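Local coordinates for surface glycoprotein (Trypanosoma brucei, PDB 5KLH) that is of unconfirmed function but, as the bilobed ectodomain of a membrane-anchored antigen of the insect-stage parasite, is a putative surface sensor, at residues F99-Q105 with D114-H119. Numbering follows the deposited sequence.
Sequences FSCSSSQ and DCQEKH
With CG anti to the backbone N (chi1 -176°), F99 sends its ring from the end of its strand toward the first turn of the facing helix; C101 takes the same rotamer two residues on, which sets SG beside its own carbonyl carbon and within bonding reach of C115 SG. The C101–C115 disulfide closes with SG to SG at 2.0 Å and a chi3 of 77°, a covalent staple between the loop just past the strand and the residue at the helix N-cap position. H119 lays its CA over one face of the F99 ring, 3.8 Å from the centroid and almost on the ring normal, a CH-pi contact. The imidazole itself meets F99 at a slant, H119 CD2 to F99 CD1 3.7 Å, with the two planes at 38°. At the ring edge, in plane, sits C115 CB, 3.7 Å from F99 CE1, while K118 CB packs against CZ. K118 is kinked at chi2 and chi4 and crosses Q105 at about a right angle, its CG lying 3.6 Å from Q105 CB and NZ coming back over Q105 CB and CG. One water bridges the segments here: it donates to Q105 O at 2.8 Å and accepts from K118 N, engaging an amide of the first helical turn. The helix start is also shaped by an Asx turn, in which D114 OD1 uses its anti lone pair to take a nearly straight bond from Q116 N-H. Far from the centre of the chain, in what is probably one of the two lobes, the contact ties the end of strand 85-100 to the start of helix 116-128; strand 145-164 pairs with the former through C146 and G147, C140 packs against F99, C115 and H119, and Y133 of strand 132-135 hydrogen-bonds H119 NE2.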
loop_
_atom_site.group_PDB
_atom_site.type_symbol
_atom_site.label_atom_id
_atom_site.label_comp_id
_atom_site.label_asym_id
_atom_site.label_seq_id
_atom_site.Cartn_x
_atom_site.Cartn_y
_atom_site.Cartn_z
ATOM N N PHE A 99 -5.867 14.871 -12.804
ATOM C CA PHE A 99 -7.179 14.844 -13.438
ATOM C C PHE A 99 -6.998 14.619 -14.930
ATOM O O PHE A 99 -6.361 15.422 -15.617
ATOM C CB PHE A 99 -7.949 16.146 -13.184
ATOM C CG PHE A 99 -9.355 16.127 -13.727
ATOM C CD1 PHE A 99 -9.608 16.472 -15.046
ATOM C CD2 PHE A 99 -10.411 15.753 -12.915
ATOM C CE1 PHE A 99 -10.899 16.442 -15.550
ATOM C CE2 PHE A 99 -11.701 15.721 -13.406
ATOM C CZ PHE A 99 -11.940 16.074 -14.733
ATOM N N SER A 100 -7.538 13.505 -15.420
ATOM C CA SER A 100 -7.526 13.185 -16.843
ATOM C C SER A 100 -8.953 13.297 -17.351
ATOM O O SER A 100 -9.871 12.744 -16.742
ATOM C CB SER A 100 -6.987 11.777 -17.091
ATOM O OG SER A 100 -5.726 11.593 -16.466
ATOM N N CYS A 101 -9.149 14.025 -18.443
ATOM C CA CYS A 101 -10.501 14.178 -18.965
ATOM C C CYS A 101 -10.888 12.906 -19.698
ATOM O O CYS A 101 -10.270 12.546 -20.701
ATOM C CB CYS A 101 -10.607 15.390 -19.891
ATOM S SG CYS A 101 -12.260 15.629 -20.585
ATOM N N SER A 102 -11.908 12.232 -19.179
ATOM C CA SER A 102 -12.417 10.999 -19.768
ATOM C C SER A 102 -13.881 11.187 -20.126
ATOM O O SER A 102 -14.502 12.135 -19.661
ATOM C CB SER A 102 -12.261 9.847 -18.794
ATOM O OG SER A 102 -13.091 10.070 -17.674
ATOM N N SER A 103 -14.441 10.270 -20.907
ATOM C CA SER A 103 -15.835 10.418 -21.324
ATOM C C SER A 103 -16.769 10.513 -20.130
ATOM O O SER A 103 -17.776 11.227 -20.191
ATOM C CB SER A 103 -16.266 9.258 -22.229
ATOM O OG SER A 103 -15.592 9.321 -23.476
ATOM N N SER A 104 -16.418 9.832 -19.038
ATOM C CA SER A 104 -17.285 9.742 -17.862
ATOM C C SER A 104 -17.547 11.106 -17.237
ATOM O O SER A 104 -18.588 11.319 -16.634
ATOM C CB SER A 104 -16.686 8.796 -16.820
ATOM O OG SER A 104 -15.449 9.287 -16.339
ATOM N N GLN A 105 -16.602 12.029 -17.380
ATOM C CA GLN A 105 -16.783 13.360 -16.805
ATOM C C GLN A 105 -16.766 14.464 -17.849
ATOM O O GLN A 105 -16.514 15.629 -17.522
ATOM C CB GLN A 105 -15.708 13.623 -15.757
ATOM C CG GLN A 105 -15.866 12.779 -14.507
ATOM C CD GLN A 105 -14.754 13.020 -13.521
ATOM O OE1 GLN A 105 -13.576 13.067 -13.899
ATOM N NE2 GLN A 105 -15.112 13.181 -12.252
ATOM N N ASP A 114 -15.568 18.432 -23.376
ATOM C CA ASP A 114 -14.482 18.787 -22.465
ATOM C C ASP A 114 -14.922 18.564 -21.027
ATOM O O ASP A 114 -16.116 18.474 -20.745
ATOM C CB ASP A 114 -14.039 20.238 -22.675
ATOM C CG ASP A 114 -15.109 21.233 -22.286
ATOM O OD1 ASP A 114 -15.327 21.438 -21.070
ATOM O OD2 ASP A 114 -15.740 21.806 -23.200
ATOM N N CYS A 115 -13.955 18.484 -20.118
ATOM C CA CYS A 115 -14.250 18.243 -18.708
ATOM C C CYS A 115 -14.061 19.455 -17.816
ATOM O O CYS A 115 -13.732 19.301 -16.638
ATOM C CB CYS A 115 -13.361 17.127 -18.163
ATOM S SG CYS A 115 -13.512 15.564 -18.995
ATOM N N GLN A 116 -14.262 20.655 -18.350
ATOM C CA GLN A 116 -13.942 21.853 -17.581
ATOM C C GLN A 116 -14.638 21.922 -16.227
ATOM O O GLN A 116 -13.994 22.220 -15.222
ATOM C CB GLN A 116 -14.260 23.104 -18.397
ATOM C CG GLN A 116 -13.258 23.353 -19.513
ATOM C CD GLN A 116 -13.375 24.744 -20.090
ATOM O OE1 GLN A 116 -13.266 25.737 -19.367
ATOM N NE2 GLN A 116 -13.592 24.827 -21.398
ATOM N N GLU A 117 -15.939 21.645 -16.182
ATOM C CA GLU A 117 -16.646 21.758 -14.906
ATOM C C GLU A 117 -16.123 20.766 -13.864
ATOM O O GLU A 117 -15.921 21.131 -12.709
ATOM C CB GLU A 117 -18.156 21.568 -15.082
ATOM C CG GLU A 117 -18.909 21.596 -13.747
ATOM C CD GLU A 117 -20.421 21.587 -13.914
ATOM O OE1 GLU A 117 -20.906 21.007 -14.908
ATOM O OE2 GLU A 117 -21.121 22.160 -13.050
ATOM N N LYS A 118 -15.922 19.514 -14.270
ATOM C CA LYS A 118 -15.421 18.499 -13.355
ATOM C C LYS A 118 -13.977 18.781 -12.948
ATOM O O LYS A 118 -13.602 18.520 -11.808
ATOM C CB LYS A 118 -15.521 17.098 -13.969
ATOM C CG LYS A 118 -16.936 16.567 -14.061
ATOM C CD LYS A 118 -17.516 16.316 -12.690
ATOM C CE LYS A 118 -18.809 15.521 -12.817
ATOM N NZ LYS A 118 -18.668 14.456 -13.860
ATOM N N HIS A 119 -13.183 19.314 -13.872
ATOM C CA HIS A 119 -11.803 19.691 -13.557
ATOM C C HIS A 119 -11.790 20.796 -12.502
ATOM O O HIS A 119 -11.044 20.724 -11.518
ATOM C CB HIS A 119 -11.063 20.142 -14.817
ATOM C CG HIS A 119 -9.624 20.477 -14.579
ATOM N ND1 HIS A 119 -9.009 21.569 -15.152
ATOM C CD2 HIS A 119 -8.681 19.867 -13.820
ATOM C CE1 HIS A 119 -7.745 21.614 -14.761
ATOM N NE2 HIS A 119 -7.524 20.594 -13.951
HETATM O O HOH W 1 -17.195 18.244 -16.776
#